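Long-range contacts in Iron(III) ABC transporter, periplasmic iron-compound-binding protein (Vibrio cholerae, PDB 3TEF), which probably binds ferric catecholate siderophores in the periplasm and hands them to an ABC transporter for iron uptake: residues I6-G11 with T102-A107; Q118-N123 with A263-K268; L169-A174 with V191-E196. All blocks are in the same frame, centred on the assembly; numbering follows the deposited sequence.

The three contacts divide between the two lobes of a periplasmic binding protein of the solute-binding protein 8 family. Interactions 1 and 2 belong to the N-terminal lobe, with centres about 11 Å apart, and follow one another along the chain, since strand 102-104 leads into helix 113-128. They also touch: Glu7 and Ile6 reach Asn123, and Phe105 lies against Ser265. Interaction 3 sits in the other lobe, on the mixed sheet, about 26 Å and 24 Å from the centres of interactions 1 and 2. Its residues fall between 118-123 and 263-268 in sequence, so interaction 2 brings the chain back to the first lobe after it has built the second.

Interaction 1. Residues I6-G11 with T102-A107; sequences IEHRLG and TIVFAA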
# COMPACT_ATOMS: atom_id res chain seq x y z
N ILE A 6 -19.36 -4.16 8.68
CA ILE A 6 -18.26 -4.12 7.74
C ILE A 6 -17.45 -5.40 7.81
O ILE A 6 -16.99 -5.78 8.89
CB ILE A 6 -17.31 -2.96 8.07
CG1 ILE A 6 -18.07 -1.63 8.05
CG2 ILE A 6 -16.13 -2.95 7.11
CD1 ILE A 6 -18.71 -1.31 6.71
N GLU A 7 -17.26 -6.04 6.66
CA GLU A 7 -16.44 -7.24 6.57
C GLU A 7 -15.03 -6.88 6.12
O GLU A 7 -14.83 -6.23 5.08
CB GLU A 7 -17.06 -8.24 5.60
CG GLU A 7 -16.43 -9.63 5.67
CD GLU A 7 -17.39 -10.73 5.24
OE1 GLU A 7 -17.73 -10.80 4.04
OE2 GLU A 7 -17.81 -11.52 6.11
N HIS A 8 -14.04 -7.28 6.91
CA HIS A 8 -12.66 -6.96 6.58
C HIS A 8 -11.75 -8.12 6.92
O HIS A 8 -12.22 -9.22 7.28
CB HIS A 8 -12.23 -5.70 7.35
CG HIS A 8 -12.31 -5.86 8.83
ND1 HIS A 8 -13.43 -5.48 9.55
CD2 HIS A 8 -11.45 -6.40 9.71
CE1 HIS A 8 -13.23 -5.77 10.82
NE2 HIS A 8 -12.04 -6.33 10.95
N ARG A 9 -10.44 -7.92 6.78
CA ARG A 9 -9.51 -9.03 6.95
C ARG A 9 -9.63 -9.70 8.30
O ARG A 9 -9.45 -10.92 8.42
CB ARG A 9 -8.06 -8.59 6.72
CG ARG A 9 -7.11 -9.78 6.77
CD ARG A 9 -5.68 -9.33 6.87
NE ARG A 9 -5.18 -8.75 5.63
CZ ARG A 9 -3.91 -8.42 5.44
NH1 ARG A 9 -3.04 -8.63 6.42
NH2 ARG A 9 -3.51 -7.90 4.29
N LEU A 10 -9.92 -8.92 9.34
CA LEU A 10 -9.95 -9.47 10.69
C LEU A 10 -11.39 -9.74 11.18
O LEU A 10 -11.67 -9.71 12.37
CB LEU A 10 -9.19 -8.56 11.67
CG LEU A 10 -7.65 -8.53 11.65
CD1 LEU A 10 -7.03 -9.27 12.83
CD2 LEU A 10 -7.02 -9.00 10.33
N GLY A 11 -12.30 -9.97 10.23
CA GLY A 11 -13.65 -10.37 10.59
C GLY A 11 -14.70 -9.32 10.29
O GLY A 11 -14.57 -8.56 9.33
N THR A 102 -13.44 -1.63 15.60
CA THR A 102 -12.18 -1.51 14.88
C THR A 102 -12.31 -2.19 13.52
O THR A 102 -12.92 -3.26 13.39
CB THR A 102 -11.03 -2.16 15.70
OG1 THR A 102 -10.90 -1.47 16.95
CG2 THR A 102 -9.71 -2.08 14.95
N ILE A 103 -11.76 -1.56 12.49
CA ILE A 103 -11.79 -2.14 11.15
C ILE A 103 -10.39 -2.17 10.61
O ILE A 103 -9.62 -1.21 10.80
CB ILE A 103 -12.67 -1.31 10.21
CG1 ILE A 103 -14.14 -1.43 10.60
CG2 ILE A 103 -12.46 -1.71 8.74
CD1 ILE A 103 -15.03 -0.40 9.90
N VAL A 104 -10.05 -3.25 9.92
CA VAL A 104 -8.76 -3.33 9.24
C VAL A 104 -8.91 -2.87 7.79
O VAL A 104 -9.85 -3.24 7.10
CB VAL A 104 -8.15 -4.74 9.30
CG1 VAL A 104 -6.90 -4.81 8.42
CG2 VAL A 104 -7.82 -5.11 10.72
N PHE A 105 -7.97 -2.03 7.36
CA PHE A 105 -8.00 -1.43 6.03
C PHE A 105 -6.75 -1.94 5.32
O PHE A 105 -5.63 -1.56 5.66
CB PHE A 105 -7.98 0.11 6.17
CG PHE A 105 -8.07 0.86 4.86
CD1 PHE A 105 -9.30 1.21 4.32
CD2 PHE A 105 -6.91 1.27 4.19
CE1 PHE A 105 -9.40 1.91 3.12
CE2 PHE A 105 -7.00 1.96 2.98
CZ PHE A 105 -8.25 2.28 2.45
N ALA A 106 -6.94 -2.84 4.35
CA ALA A 106 -5.79 -3.53 3.79
C ALA A 106 -6.10 -4.20 2.47
O ALA A 106 -7.25 -4.55 2.20
CB ALA A 106 -5.28 -4.59 4.81
N ALA A 107 -5.06 -4.40 1.67
CA ALA A 107 -5.16 -5.14 0.41
C ALA A 107 -5.02 -6.64 0.68
O ALA A 107 -4.40 -7.03 1.66
CB ALA A 107 -4.07 -4.71 -0.52
O HOH W 1 -9.27 -5.64 5.57
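His8 lays its imidazole over the backbone of Ile103 and Val104, the ring face meeting the strand. Ile103 CA stands 4.1 Å from the centroid of the His8 ring and 16° off its normal, the geometry of a CH-pi contact, and Val104 N lies over the same face, both offset from the ring centre. Gly11 O approaches the opposite face above the ring centre, carried there by the type I turn His8-Gly11, so the imidazole is sandwiched between two pieces of backbone. With chi1 at 60°, His8 CG sits between its own backbone N and carbonyl carbon, a rotation that sets it 3.6 Å from Val104 N. The His8 and Val104 side chains cross at about a right angle, with His8 CD2 3.7 Å from Val104 CB.

Beside the ring, Leu10 CG packs 3.5 Å from Val104 CG2, while Ile6 CG1 meets the tip of Ile103 at CD1, 3.8 Å away. Arg9, bent at chi3, brings its guanidinium to Ala106 and Ala107: Arg9 NH2 donates to Ala107 O at 2.9 Å, with the acceptor in the guanidinium plane and the N-H...O angle 144°. Ala106 CB lies over a face of the same group. A water bridges the two backbones, accepting from Arg9 N at 2.8 Å and donating to Val104 O at 2.9 Å.

The contact fastens the hairpin of strands 3-8 and 11-16 to 102-104, an outermost strand of the parallel sheet. Arg9 NE also forms a salt bridge with Glu108. Two different N-H groups are thus engaged, which would hold the guanidinium's rotation, while the carboxylate probably offsets its charge.

Interaction 2. Residues Q118-N123 with A263-K268; sequences QQQWRN and AISGVK
Trp121, on helix 113-128, faces the type II turn Ala263-Gly266 that leads into helix 267-279, with Gly266 at the N-cap; the closest CA pair is Gln120 and Ser265, 7.5 Å apart. Gly266 N closes the turn on Ala263 O, and Ser265 takes the left-handed backbone conformation of its third position.

Trp121 carries the contact through one edge and one face of its indole. At the edge, NE1 of Trp121 donates to Ser265 O over 2.8 Å, and the N-H...O angle of 175° makes the bond almost straight. The acceptor lies in the indole plane, although the donor is tilted from the carbonyl plane. Farther along this edge, Trp121 CZ2 comes 3.6 Å from Gly266 O. Chi1 of -59° sets CG anti to the carbonyl carbon, and from there the ring leads off the helix toward the turn.

Over one face comes a methyl of Val267. Its CG2 is 4.0 Å from the centroid of the six-membered ring of Trp121 and 22° off the normal, a CH-pi contact displaced toward the rim, where Val267 CG2 and Trp121 CE2 are 3.7 Å apart. The valine rotation puts CG2 beside the backbone N, anti to the carbonyl carbon, where it meets the indole.

Trp114 meets the indole edge-to-face, and Val134 and Ile138 of helix 131-154 also touch it. Ser265 OG bonds to Thr117 OG1, a second polar tie between the turn and helix 113-128.

All five residues that touch are buried. The indole N-H and the Ser265 carbonyl therefore satisfy each other away from solvent, while the ring supplies an apolar surface for Val267. The straight N-H...O bond and the methyl-on-face contact, with the serine hydroxyl adding a further tie, set the start of the C-terminal helix against helix 113-128.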
# COMPACT_ATOMS: atom_id res chain seq x y z
N GLN A 118 -10.75 -1.70 -3.77
CA GLN A 118 -12.12 -1.23 -4.01
C GLN A 118 -13.04 -1.51 -2.84
O GLN A 118 -13.83 -0.65 -2.45
CB GLN A 118 -12.72 -1.93 -5.23
CG GLN A 118 -12.17 -1.44 -6.54
CD GLN A 118 -12.74 -2.25 -7.69
OE1 GLN A 118 -13.96 -2.32 -7.86
NE2 GLN A 118 -11.87 -2.90 -8.45
N GLN A 119 -12.98 -2.73 -2.31
CA GLN A 119 -13.80 -3.06 -1.17
C GLN A 119 -13.42 -2.24 0.06
O GLN A 119 -14.29 -1.88 0.84
CB GLN A 119 -13.75 -4.56 -0.84
CG GLN A 119 -14.79 -4.99 0.18
CD GLN A 119 -16.19 -4.56 -0.23
OE1 GLN A 119 -16.65 -4.86 -1.34
NE2 GLN A 119 -16.88 -3.84 0.65
N GLN A 120 -12.13 -1.94 0.23
CA GLN A 120 -11.72 -1.15 1.38
C GLN A 120 -12.32 0.25 1.28
O GLN A 120 -12.79 0.81 2.28
CB GLN A 120 -10.18 -1.04 1.52
CG GLN A 120 -9.42 -2.37 1.47
CD GLN A 120 -10.02 -3.45 2.37
OE1 GLN A 120 -10.60 -4.42 1.89
NE2 GLN A 120 -9.88 -3.28 3.67
N TRP A 121 -12.28 0.84 0.08
CA TRP A 121 -12.89 2.16 -0.09
C TRP A 121 -14.41 2.07 0.08
O TRP A 121 -15.01 2.94 0.71
CB TRP A 121 -12.53 2.79 -1.45
CG TRP A 121 -11.05 2.97 -1.71
CD1 TRP A 121 -10.01 2.72 -0.85
CD2 TRP A 121 -10.47 3.45 -2.93
NE1 TRP A 121 -8.82 3.01 -1.47
CE2 TRP A 121 -9.07 3.45 -2.75
CE3 TRP A 121 -11.00 3.86 -4.16
CZ2 TRP A 121 -8.19 3.86 -3.76
CZ3 TRP A 121 -10.12 4.27 -5.16
CH2 TRP A 121 -8.74 4.26 -4.96
N ARG A 122 -15.02 1.02 -0.46
CA ARG A 122 -16.46 0.85 -0.28
C ARG A 122 -16.82 0.70 1.19
O ARG A 122 -17.86 1.21 1.63
CB ARG A 122 -17.00 -0.32 -1.13
CG ARG A 122 -17.15 0.07 -2.60
CD ARG A 122 -17.71 -1.06 -3.48
NE ARG A 122 -17.87 -0.56 -4.84
CZ ARG A 122 -17.20 -1.00 -5.90
NH1 ARG A 122 -16.33 -1.99 -5.77
NH2 ARG A 122 -17.40 -0.46 -7.09
N ASN A 123 -15.96 0.04 1.96
CA ASN A 123 -16.17 -0.06 3.41
C ASN A 123 -16.21 1.32 4.07
O ASN A 123 -17.09 1.59 4.90
CB ASN A 123 -15.10 -0.93 4.07
CG ASN A 123 -15.33 -2.41 3.84
OD1 ASN A 123 -16.40 -2.82 3.38
ND2 ASN A 123 -14.34 -3.23 4.17
N ALA A 263 1.71 3.08 2.23
CA ALA A 263 0.35 3.60 2.31
C ALA A 263 -0.60 2.66 1.60
O ALA A 263 -1.30 3.03 0.65
CB ALA A 263 0.29 5.01 1.68
N ILE A 264 -0.61 1.43 2.08
CA ILE A 264 -1.35 0.36 1.41
C ILE A 264 -2.83 0.69 1.23
O ILE A 264 -3.54 1.00 2.19
CB ILE A 264 -1.19 -0.94 2.20
CG1 ILE A 264 0.28 -1.38 2.19
CG2 ILE A 264 -2.11 -2.02 1.65
CD1 ILE A 264 0.61 -2.44 3.25
N SER A 265 -3.28 0.60 -0.02
CA SER A 265 -4.67 0.85 -0.38
C SER A 265 -5.12 2.31 -0.21
O SER A 265 -6.31 2.60 -0.25
CB SER A 265 -5.62 -0.12 0.34
OG SER A 265 -5.41 -1.46 -0.12
N GLY A 266 -4.17 3.23 -0.05
CA GLY A 266 -4.54 4.62 0.03
C GLY A 266 -5.15 5.09 -1.28
O GLY A 266 -4.92 4.48 -2.33
N VAL A 267 -5.93 6.16 -1.22
CA VAL A 267 -6.43 6.79 -2.45
C VAL A 267 -5.30 7.46 -3.24
O VAL A 267 -5.07 7.13 -4.42
CB VAL A 267 -7.59 7.76 -2.14
CG1 VAL A 267 -7.96 8.60 -3.37
CG2 VAL A 267 -8.80 6.98 -1.60
N LYS A 268 -4.57 8.37 -2.60
CA LYS A 268 -3.45 9.03 -3.26
C LYS A 268 -2.39 8.00 -3.63
O LYS A 268 -1.77 8.09 -4.69
CB LYS A 268 -2.82 10.10 -2.36
CG LYS A 268 -3.79 11.15 -1.86
CD LYS A 268 -4.48 11.85 -3.00
CE LYS A 268 -5.29 13.04 -2.51
NZ LYS A 268 -5.61 13.97 -3.63

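Interaction 3. Residues L169-A174 with V191-E196; sequences LTTFGA and VPVSKE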
# COMPACT_ATOMS: atom_id res chain seq x y z
N LEU A 169 18.50 -7.65 -1.53
CA LEU A 169 17.58 -7.60 -2.66
C LEU A 169 16.61 -8.76 -2.50
O LEU A 169 17.03 -9.89 -2.29
CB LEU A 169 18.32 -7.76 -3.99
CG LEU A 169 19.32 -6.66 -4.33
CD1 LEU A 169 19.92 -6.92 -5.71
CD2 LEU A 169 18.63 -5.31 -4.29
N THR A 170 15.31 -8.48 -2.59
CA THR A 170 14.29 -9.53 -2.53
C THR A 170 13.34 -9.36 -3.70
O THR A 170 13.22 -8.28 -4.28
CB THR A 170 13.50 -9.47 -1.21
OG1 THR A 170 12.98 -8.16 -1.01
CG2 THR A 170 14.40 -9.84 -0.02
N THR A 171 12.68 -10.46 -4.07
CA THR A 171 11.71 -10.42 -5.16
C THR A 171 10.34 -10.92 -4.69
O THR A 171 10.23 -11.71 -3.75
CB THR A 171 12.22 -11.20 -6.39
OG1 THR A 171 11.36 -10.92 -7.52
CG2 THR A 171 12.24 -12.70 -6.13
N PHE A 172 9.30 -10.42 -5.35
CA PHE A 172 7.92 -10.70 -4.99
C PHE A 172 7.18 -10.98 -6.28
O PHE A 172 7.48 -10.37 -7.31
CB PHE A 172 7.30 -9.46 -4.34
CG PHE A 172 7.88 -9.10 -3.01
CD1 PHE A 172 7.19 -9.40 -1.84
CD2 PHE A 172 9.09 -8.42 -2.91
CE1 PHE A 172 7.71 -9.07 -0.61
CE2 PHE A 172 9.61 -8.09 -1.66
CZ PHE A 172 8.92 -8.41 -0.52
N GLY A 173 6.19 -11.87 -6.23
CA GLY A 173 5.42 -12.21 -7.41
C GLY A 173 3.94 -11.88 -7.33
O GLY A 173 3.53 -11.02 -6.54
N ALA A 174 3.13 -12.58 -8.12
CA ALA A 174 1.72 -12.25 -8.27
C ALA A 174 0.89 -12.44 -7.00
O ALA A 174 -0.13 -11.78 -6.82
CB ALA A 174 1.11 -13.05 -9.42
N VAL A 191 10.15 -14.45 -13.54
CA VAL A 191 10.24 -15.80 -12.99
C VAL A 191 9.15 -16.03 -11.96
O VAL A 191 9.01 -15.28 -11.00
CB VAL A 191 11.64 -16.14 -12.42
CG1 VAL A 191 12.50 -14.90 -12.26
CG2 VAL A 191 11.52 -16.93 -11.10
N PRO A 192 8.33 -17.07 -12.19
CA PRO A 192 7.29 -17.46 -11.24
C PRO A 192 7.90 -17.73 -9.88
O PRO A 192 8.66 -18.68 -9.72
CB PRO A 192 6.75 -18.76 -11.85
CG PRO A 192 6.98 -18.60 -13.31
CD PRO A 192 8.29 -17.88 -13.42
N VAL A 193 7.57 -16.89 -8.90
CA VAL A 193 8.09 -17.05 -7.55
C VAL A 193 7.26 -18.06 -6.75
O VAL A 193 7.17 -17.96 -5.52
CB VAL A 193 8.15 -15.71 -6.81
CG1 VAL A 193 8.92 -14.67 -7.62
CG2 VAL A 193 6.74 -15.22 -6.53
N SER A 194 6.66 -19.02 -7.46
CA SER A 194 5.90 -20.11 -6.84
C SER A 194 5.07 -19.65 -5.64
O SER A 194 4.52 -18.54 -5.65
CB SER A 194 6.84 -21.26 -6.43
OG SER A 194 7.37 -21.94 -7.57
N LYS A 195 4.97 -20.49 -4.61
CA LYS A 195 4.25 -20.12 -3.39
C LYS A 195 5.10 -19.12 -2.62
O LYS A 195 6.25 -19.40 -2.30
CB LYS A 195 3.95 -21.34 -2.53
CG LYS A 195 2.95 -21.09 -1.40
CD LYS A 195 3.55 -20.22 -0.32
CE LYS A 195 3.23 -20.75 1.07
NZ LYS A 195 1.83 -20.47 1.50
N GLU A 196 4.54 -17.96 -2.33
CA GLU A 196 5.34 -16.88 -1.75
C GLU A 196 5.44 -16.94 -0.24
O GLU A 196 5.05 -17.91 0.41
CB GLU A 196 4.79 -15.52 -2.18
CG GLU A 196 4.49 -15.46 -3.65
CD GLU A 196 4.94 -14.17 -4.28
OE1 GLU A 196 5.82 -13.46 -3.70
OE2 GLU A 196 4.41 -13.87 -5.37
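Chi1 of -46° places Glu196 CG anti to its carbonyl carbon and chi1 of -54° leaves Val193 CG2 between its backbone N and carbonyl carbon, and both side chains are thereby brought to Gly173. The glutamate chain then bends at chi2, taking CD back toward the glycine.

Gly173 N donates to Glu196 OE1 at 3.0 Å with an N-H...O angle of 168°, accepted on the syn lone pair of OE1, the side facing the other oxygen. OE2 also lies near this N-H, but its modelled position is doubtful. Val193 CG2 rests 3.4 Å from Gly173 CA, on the side where a CB would have pointed and would have clashed, so the absence of a side chain permits this approach. Val193 CG1 meets Thr171 CG2 more loosely, at 4.1 Å.

Thr171 OG1 bonds to Leu161 O, and Glu189 receives Val193 N and Ala174 N, joining both segments to strand 188-189. The contact thus holds the loop between strands 188-189 and 201-202 against Thr171-Gly173, with Tyr207 of helix 205-211 touching Thr171 and Val191.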